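Local coordinates for small ribosomal subunit protein uS8 (Aquifex aeolicus, PDB 3RF2) that binds directly to 16S rRNA as one of the primary rRNA-binding proteins and probably helps coordinate assembly of the platform of the 30S subunit, at residues K15-I18 / M19-D22; E59-K62 / K63-L67; V142-A146 / G147-D151. All coordinates share one frame; numbering follows the deposited sequence.

The three contacts are all local and follow one another along the chain. Interaction 1 closes helix 6-19 just before strand 24-28, interaction 2 lies within helix 54-69, and interaction 3 is the tip of the hairpin formed by strands 139-144 and 149-150. The first two both pack against the three-stranded sheet 24-28, 93-98 and 46-51, with centres 21 Å apart. Interaction 3 belongs to the other antiparallel sheet, across the centre of the chain, its centre 27 Å from that of interaction 1 and 36 Å from that of interaction 2. Residues 59-67 lie in a region not found in other S8 sequences, so interaction 2 marks an addition peculiar to this protein.

Interaction 1. Residues K15-I18 / M19-D22; sequences KNAI and MRRD. With SO4 (sulfate ion), chain D.
A Schellman motif ends helix 6-19, tying Ala17 and Ile18 to the two residues that leave the helix. Asp22 N reaches back to Ala17 O at 3.0 Å, almost straight, with 170° at the hydrogen. Arg21 N meets Ile18 O at 2.8 Å from above the carbonyl plane rather than on a lone pair. The positive phi of Arg21, 64°, swings the chain out of the helix and makes this pair of bonds possible, while Met19 N to Lys15 O and Arg20 N to Asn16 O continue the helical pattern up to the cap. Over that last turn the Arg20 chain, bent at chi2 and chi3, folds back and lays one guanidinium face above Ala17 CA and Asn16 O; its NH2 lies 3.6 Å from Ala17 CA. Arg20 also grips Asp22 side-on, both nitrogens on one oxygen: Arg20 NE to Asp22 OD2 at 2.7 Å on the syn side, Arg20 NH2 to the same oxygen at 3.0 Å. This salt bridge holds the guanidinium against the helix end. Met19 CE curls back to 3.5 Å from Asn16 OD1. Lys15 NZ leads away to Asn112 OD1 and, weakly at 3.2 Å, to O1 of a sulfate that Asn112 also binds and that probably came from the crystallisation liquor. Ala17 and Ile18 pack on Leu98 of strand 93-98.

Interaction 2. Residues E59-K62 / K63-L67; sequences EEYK and KMKEL
Glu60 OE1 accepts a hydrogen bond from a water at 2.6 Å and faces Lys63 NZ in a long salt bridge of 3.9 Å. The same water accepts a weak bond from Lys63 NZ at 3.4 Å, so it bridges the two groups beside the long direct pairing. The Glu60 chain runs with CG opposite the backbone N (chi1 -164°) and then bends at chi2, which brings the carboxylate back towards the following turn. Lys63 comes to it obliquely: Lys63 CG and CD lie along the helix, each 3.3 Å from Glu59 O, before the bend at chi3 turns NZ to the acid. The other oxygen, Glu60 OE2, has its main partner elsewhere, in a salt bridge with Lys95, and Met64 CE lies 3.8 Å from it, the two side chains running side by side. One step round the helix, Lys65 CD approaches the Tyr61 ring obliquely, 4.0 Å from Tyr61 CE2. Regular i to i+4 backbone bonds run underneath, the shortest from Glu66 N to Lys62 O at 2.7 Å. The glutamate is buried, and its charge is probably balanced by the two lysines. All this belongs to helix 54-69, at the start of a region absent from other S8 sequences. Met64 rests on Phe24 and Tyr26 of strand 24-28 and on Leu83 of helix 77-85, where Tyr61 packs on Leu80 and its OH bonds Glu84; Lys95 reaches Glu60 from strand 93-98.

Interaction 3. Residues V142-A146 / G147-D151; sequences VSTDA and GVMTD
Thr144 faces Gly147 across the end of a beta hairpin, and its side chain bonds to both Gly147 O and Ala146 N. Thr144 CB lies 3.4 Å from Gly147 O. Thr144 OG1, set between the backbone N and the carbonyl carbon (chi1 85°), donates to Gly147 O at 2.8 Å in the carbonyl plane, on a lone pair, and accepts from Ala146 N at 2.6 Å, an ST turn. Gly147 O also takes Thr144 N at 3.0 Å, this donor standing above the carbonyl plane. The other branch, Thr144 CG2, meets Met149 CG at 3.7 Å and then SD, the two side chains crossing at about a right angle. A valine in place of Thr144 has no hydroxyl to donate to Gly147 O or to accept from Ala146 N, and the turn would probably be less firmly held, with Ala146 N left without its acceptor. Gly147 has phi 108°, where a CB would collide with Ala146 O. Beyond the turn, Val142 and Met149 form an antiparallel hydrogen-bonded pair, Val142 N to Met149 O at 2.9 Å, and Val142 CG2 touches Met149 CG at 4.1 Å. Ser143 pairs by its backbone with Glu162 of strand 161-167, Val148 packs on Leu32 and Arg35 of helix 31-43, Met149 and Ala146 lie against Met157, and Thr150 caps helix 151-156 through Glu153 N.

Interaction 1. Residues K15-I18 / M19-D22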
loop_
_atom_site.group_PDB
_atom_site.type_symbol
_atom_site.label_atom_id
_atom_site.label_comp_id
_atom_site.label_asym_id
_atom_site.label_seq_id
_atom_site.Cartn_x
_atom_site.Cartn_y
_atom_site.Cartn_z
ATOM N N LYS A 15 -4.017 3.610 6.867
ATOM C CA LYS A 15 -5.304 3.985 7.437
ATOM C C LYS A 15 -5.181 5.165 8.401
ATOM O O LYS A 15 -6.018 6.064 8.398
ATOM C CB LYS A 15 -5.973 2.785 8.128
ATOM C CG LYS A 15 -6.700 1.842 7.158
ATOM C CD LYS A 15 -6.933 0.441 7.766
ATOM C CE LYS A 15 -7.999 0.454 8.871
ATOM N NZ LYS A 15 -8.450 -0.919 9.259
ATOM N N ASN A 16 -4.157 5.153 9.241
ATOM C CA ASN A 16 -4.004 6.220 10.224
ATOM C C ASN A 16 -3.700 7.559 9.574
ATOM O O ASN A 16 -4.250 8.587 9.963
ATOM C CB ASN A 16 -2.926 5.868 11.239
ATOM C CG ASN A 16 -3.411 4.865 12.256
ATOM O OD1 ASN A 16 -4.617 4.751 12.493
ATOM N ND2 ASN A 16 -2.478 4.132 12.863
ATOM N N ALA A 17 -2.824 7.529 8.576
ATOM C CA ALA A 17 -2.472 8.731 7.847
ATOM C C ALA A 17 -3.728 9.290 7.200
ATOM O O ALA A 17 -3.978 10.496 7.231
ATOM C CB ALA A 17 -1.397 8.430 6.814
ATOM N N ILE A 18 -4.542 8.411 6.638
ATOM C CA ILE A 18 -5.814 8.841 6.072
ATOM C C ILE A 18 -6.688 9.513 7.122
ATOM O O ILE A 18 -7.286 10.560 6.879
ATOM C CB ILE A 18 -6.582 7.679 5.435
ATOM C CG1 ILE A 18 -5.914 7.255 4.126
ATOM C CG2 ILE A 18 -8.021 8.089 5.144
ATOM C CD1 ILE A 18 -6.524 6.017 3.509
ATOM N N MET A 19 -6.763 8.920 8.297
ATOM C CA MET A 19 -7.631 9.483 9.312
ATOM C C MET A 19 -7.080 10.794 9.867
ATOM O O MET A 19 -7.822 11.604 10.409
ATOM C CB MET A 19 -7.961 8.447 10.386
ATOM C CG MET A 19 -8.925 7.376 9.841
ATOM S SD MET A 19 -9.437 6.103 10.998
ATOM C CE MET A 19 -7.857 5.629 11.685
ATOM N N ARG A 20 -5.781 11.004 9.683
ATOM C CA ARG A 20 -5.147 12.273 10.003
ATOM C C ARG A 20 -5.330 13.311 8.888
ATOM O O ARG A 20 -4.955 14.481 9.047
ATOM C CB ARG A 20 -3.656 12.047 10.240
ATOM C CG ARG A 20 -3.178 12.462 11.619
ATOM C CD ARG A 20 -2.089 11.528 12.117
ATOM N NE ARG A 20 -1.155 11.177 11.051
ATOM C CZ ARG A 20 -0.541 10.001 10.947
ATOM N NH1 ARG A 20 -0.748 9.044 11.856
ATOM N NH2 ARG A 20 0.285 9.783 9.928
ATOM N N ARG A 21 -5.894 12.881 7.760
ATOM C CA ARG A 21 -6.053 13.743 6.587
ATOM C C ARG A 21 -4.706 14.163 6.020
ATOM O O ARG A 21 -4.541 15.280 5.536
ATOM C CB ARG A 21 -6.912 14.974 6.907
ATOM C CG ARG A 21 -8.386 14.646 7.103
ATOM C CD ARG A 21 -9.227 15.878 7.414
ATOM N NE ARG A 21 -10.605 15.500 7.731
ATOM C CZ ARG A 21 -11.011 15.060 8.923
ATOM N NH1 ARG A 21 -10.143 14.947 9.922
ATOM N NH2 ARG A 21 -12.282 14.731 9.117
ATOM N N ASP A 22 -3.737 13.259 6.085
ATOM C CA ASP A 22 -2.407 13.539 5.564
ATOM C C ASP A 22 -2.298 13.337 4.047
ATOM O O ASP A 22 -3.002 12.527 3.446
ATOM C CB ASP A 22 -1.368 12.669 6.275
ATOM C CG ASP A 22 -1.154 13.073 7.732
ATOM O OD1 ASP A 22 -1.322 14.267 8.071
ATOM O OD2 ASP A 22 -0.801 12.189 8.538
HETATM S S SO4 D . -11.831 -1.099 11.250
HETATM O O1 SO4 D . -11.444 -1.857 10.064
HETATM O O2 SO4 D . -11.225 -1.705 12.432
HETATM O O3 SO4 D . -13.289 -1.092 11.355
HETATM O O4 SO4 D . -11.313 0.259 11.146
#

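Interaction 2. Residues E59-K62 / K63-L67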
loop_
_atom_site.group_PDB
_atom_site.type_symbol
_atom_site.label_atom_id
_atom_site.label_comp_id
_atom_site.label_asym_id
_atom_site.label_seq_id
_atom_site.Cartn_x
_atom_site.Cartn_y
_atom_site.Cartn_z
ATOM N N GLU A 59 17.290 14.060 -2.025
ATOM C CA GLU A 59 16.341 15.149 -2.172
ATOM C C GLU A 59 15.396 15.190 -0.980
ATOM O O GLU A 59 15.323 16.203 -0.268
ATOM C CB GLU A 59 15.555 14.986 -3.472
ATOM C CG GLU A 59 16.407 15.027 -4.733
ATOM C CD GLU A 59 15.574 15.006 -6.015
ATOM O OE1 GLU A 59 14.322 15.103 -5.932
ATOM O OE2 GLU A 59 16.179 14.893 -7.107
ATOM N N GLU A 60 14.706 14.066 -0.757
ATOM C CA GLU A 60 13.655 13.957 0.251
ATOM C C GLU A 60 14.122 14.286 1.654
ATOM O O GLU A 60 13.515 15.078 2.370
ATOM C CB GLU A 60 13.091 12.539 0.252
ATOM C CG GLU A 60 11.768 12.414 0.957
ATOM C CD GLU A 60 10.642 12.965 0.121
ATOM O OE1 GLU A 60 10.812 13.032 -1.117
ATOM O OE2 GLU A 60 9.598 13.337 0.697
ATOM N N TYR A 61 15.199 13.639 2.058
ATOM C CA TYR A 61 15.764 13.860 3.384
ATOM C C TYR A 61 16.058 15.362 3.617
ATOM O O TYR A 61 15.699 15.929 4.648
ATOM C CB TYR A 61 17.026 13.016 3.546
ATOM C CG TYR A 61 17.517 12.926 4.959
ATOM C CD1 TYR A 61 17.155 11.855 5.776
ATOM C CD2 TYR A 61 18.344 13.906 5.485
ATOM C CE1 TYR A 61 17.608 11.773 7.082
ATOM C CE2 TYR A 61 18.804 13.832 6.791
ATOM C CZ TYR A 61 18.436 12.767 7.581
ATOM O OH TYR A 61 18.898 12.699 8.876
ATOM N N LYS A 62 16.688 16.011 2.648
ATOM C CA LYS A 62 16.962 17.445 2.763
ATOM C C LYS A 62 15.691 18.246 3.030
ATOM O O LYS A 62 15.631 19.035 3.980
ATOM C CB LYS A 62 17.639 17.956 1.500
ATOM C CG LYS A 62 18.924 17.223 1.174
ATOM C CD LYS A 62 19.728 17.951 0.112
ATOM C CE LYS A 62 19.012 17.957 -1.222
ATOM N NZ LYS A 62 19.874 18.584 -2.254
ATOM N N LYS A 63 14.676 18.024 2.191
ATOM C CA LYS A 63 13.409 18.729 2.296
ATOM C C LYS A 63 12.800 18.631 3.686
ATOM O O LYS A 63 12.667 19.643 4.375
ATOM C CB LYS A 63 12.429 18.214 1.245
ATOM C CG LYS A 63 12.891 18.443 -0.182
ATOM C CD LYS A 63 12.377 17.380 -1.143
ATOM C CE LYS A 63 10.890 17.506 -1.407
ATOM N NZ LYS A 63 10.492 16.608 -2.522
ATOM N N MET A 64 12.426 17.417 4.094
ATOM C CA MET A 64 11.835 17.209 5.417
ATOM C C MET A 64 12.760 17.741 6.497
ATOM O O MET A 64 12.310 18.270 7.513
ATOM C CB MET A 64 11.537 15.728 5.668
ATOM C CG MET A 64 10.490 15.178 4.738
ATOM S SD MET A 64 8.995 16.174 4.813
ATOM C CE MET A 64 8.370 15.943 3.151
ATOM N N LYS A 65 14.056 17.584 6.272
ATOM C CA LYS A 65 15.054 18.157 7.178
ATOM C C LYS A 65 14.822 19.658 7.293
ATOM O O LYS A 65 14.647 20.192 8.391
ATOM C CB LYS A 65 16.478 17.876 6.690
ATOM C CG LYS A 65 17.547 18.047 7.769
ATOM C CD LYS A 65 18.952 17.834 7.213
ATOM C CE LYS A 65 20.000 18.480 8.111
ATOM N NZ LYS A 65 21.385 18.281 7.608
ATOM N N GLU A 66 14.779 20.328 6.148
ATOM C CA GLU A 66 14.541 21.765 6.121
ATOM C C GLU A 66 13.279 22.097 6.899
ATOM O O GLU A 66 13.299 22.896 7.841
ATOM C CB GLU A 66 14.421 22.253 4.678
ATOM C CG GLU A 66 13.592 23.521 4.494
ATOM C CD GLU A 66 14.202 24.741 5.164
ATOM O OE1 GLU A 66 15.209 24.595 5.894
ATOM O OE2 GLU A 66 13.665 25.851 4.959
ATOM N N LEU A 67 12.185 21.454 6.506
ATOM C CA LEU A 67 10.885 21.687 7.113
ATOM C C LEU A 67 10.857 21.355 8.607
ATOM O O LEU A 67 10.276 22.080 9.415
ATOM C CB LEU A 67 9.836 20.879 6.364
ATOM C CG LEU A 67 8.420 21.011 6.901
ATOM C CD1 LEU A 67 8.122 22.468 7.241
ATOM C CD2 LEU A 67 7.422 20.456 5.891
HETATM O O HOH W 1 9.125 13.586 -3.008
#

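Interaction 3. Residues V142-A146 / G147-D151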
loop_
_atom_site.group_PDB
_atom_site.type_symbol
_atom_site.label_atom_id
_atom_site.label_comp_id
_atom_site.label_asym_id
_atom_site.label_seq_id
_atom_site.Cartn_x
_atom_site.Cartn_y
_atom_site.Cartn_z
ATOM N N VAL A 142 -4.721 -10.284 -4.794
ATOM C CA VAL A 142 -4.361 -11.692 -4.765
ATOM C C VAL A 142 -2.992 -11.968 -5.360
ATOM O O VAL A 142 -2.676 -11.510 -6.459
ATOM C CB VAL A 142 -5.389 -12.549 -5.528
ATOM C CG1 VAL A 142 -6.790 -12.369 -4.930
ATOM C CG2 VAL A 142 -5.398 -12.179 -6.981
ATOM N N SER A 143 -2.187 -12.747 -4.639
ATOM C CA SER A 143 -0.877 -13.146 -5.137
ATOM C C SER A 143 -0.991 -14.418 -5.965
ATOM O O SER A 143 -1.236 -15.496 -5.420
ATOM C CB SER A 143 0.088 -13.364 -3.975
ATOM O OG SER A 143 1.340 -13.829 -4.444
ATOM N N THR A 144 -0.826 -14.284 -7.279
ATOM C CA THR A 144 -0.974 -15.408 -8.184
ATOM C C THR A 144 0.389 -15.853 -8.686
ATOM O O THR A 144 1.409 -15.233 -8.378
ATOM C CB THR A 144 -1.803 -15.034 -9.422
ATOM O OG1 THR A 144 -0.946 -14.435 -10.400
ATOM C CG2 THR A 144 -2.912 -14.068 -9.063
ATOM N N ASP A 145 0.420 -16.923 -9.470
ATOM C CA ASP A 145 1.696 -17.354 -10.024
ATOM C C ASP A 145 2.038 -16.493 -11.246
ATOM O O ASP A 145 3.006 -16.754 -11.961
ATOM C CB ASP A 145 1.687 -18.850 -10.371
ATOM C CG ASP A 145 0.776 -19.187 -11.545
ATOM O OD1 ASP A 145 0.210 -18.265 -12.172
ATOM O OD2 ASP A 145 0.642 -20.389 -11.854
ATOM N N ALA A 146 1.224 -15.468 -11.477
ATOM C CA ALA A 146 1.454 -14.539 -12.573
ATOM C C ALA A 146 1.609 -13.108 -12.068
ATOM O O ALA A 146 1.521 -12.154 -12.841
ATOM C CB ALA A 146 0.325 -14.633 -13.584
ATOM N N GLY A 147 1.847 -12.961 -10.770
ATOM C CA GLY A 147 1.978 -11.648 -10.168
ATOM C C GLY A 147 0.789 -11.261 -9.296
ATOM O O GLY A 147 -0.196 -11.998 -9.187
ATOM N N VAL A 148 0.903 -10.089 -8.674
ATOM C CA VAL A 148 -0.055 -9.589 -7.703
ATOM C C VAL A 148 -1.053 -8.731 -8.450
ATOM O O VAL A 148 -0.652 -7.824 -9.173
ATOM C CB VAL A 148 0.671 -8.742 -6.637
ATOM C CG1 VAL A 148 -0.311 -8.111 -5.665
ATOM C CG2 VAL A 148 1.689 -9.596 -5.885
ATOM N N MET A 149 -2.348 -9.005 -8.288
ATOM C CA MET A 149 -3.367 -8.372 -9.124
ATOM C C MET A 149 -4.734 -8.400 -8.451
ATOM O O MET A 149 -4.879 -8.944 -7.359
ATOM C CB MET A 149 -3.446 -9.097 -10.470
ATOM C CG MET A 149 -3.636 -10.612 -10.323
ATOM S SD MET A 149 -3.929 -11.508 -11.868
ATOM C CE MET A 149 -2.272 -11.567 -12.569
ATOM N N THR A 150 -5.743 -7.840 -9.111
ATOM C CA THR A 150 -7.073 -7.812 -8.528
ATOM C C THR A 150 -7.776 -9.133 -8.726
ATOM O O THR A 150 -7.317 -9.998 -9.478
ATOM C CB THR A 150 -7.951 -6.678 -9.090
ATOM O OG1 THR A 150 -8.161 -6.874 -10.491
ATOM C CG2 THR A 150 -7.286 -5.341 -8.876
ATOM N N ASP A 151 -8.884 -9.298 -8.018
ATOM C CA ASP A 151 -9.701 -10.477 -8.200
ATOM C C ASP A 151 -10.230 -10.463 -9.622
ATOM O O ASP A 151 -10.208 -11.474 -10.309
ATOM C CB ASP A 151 -10.841 -10.531 -7.178
ATOM C CG ASP A 151 -11.665 -9.241 -7.155
ATOM O OD1 ASP A 151 -11.100 -8.177 -6.835
ATOM O OD2 ASP A 151 -12.866 -9.298 -7.457
#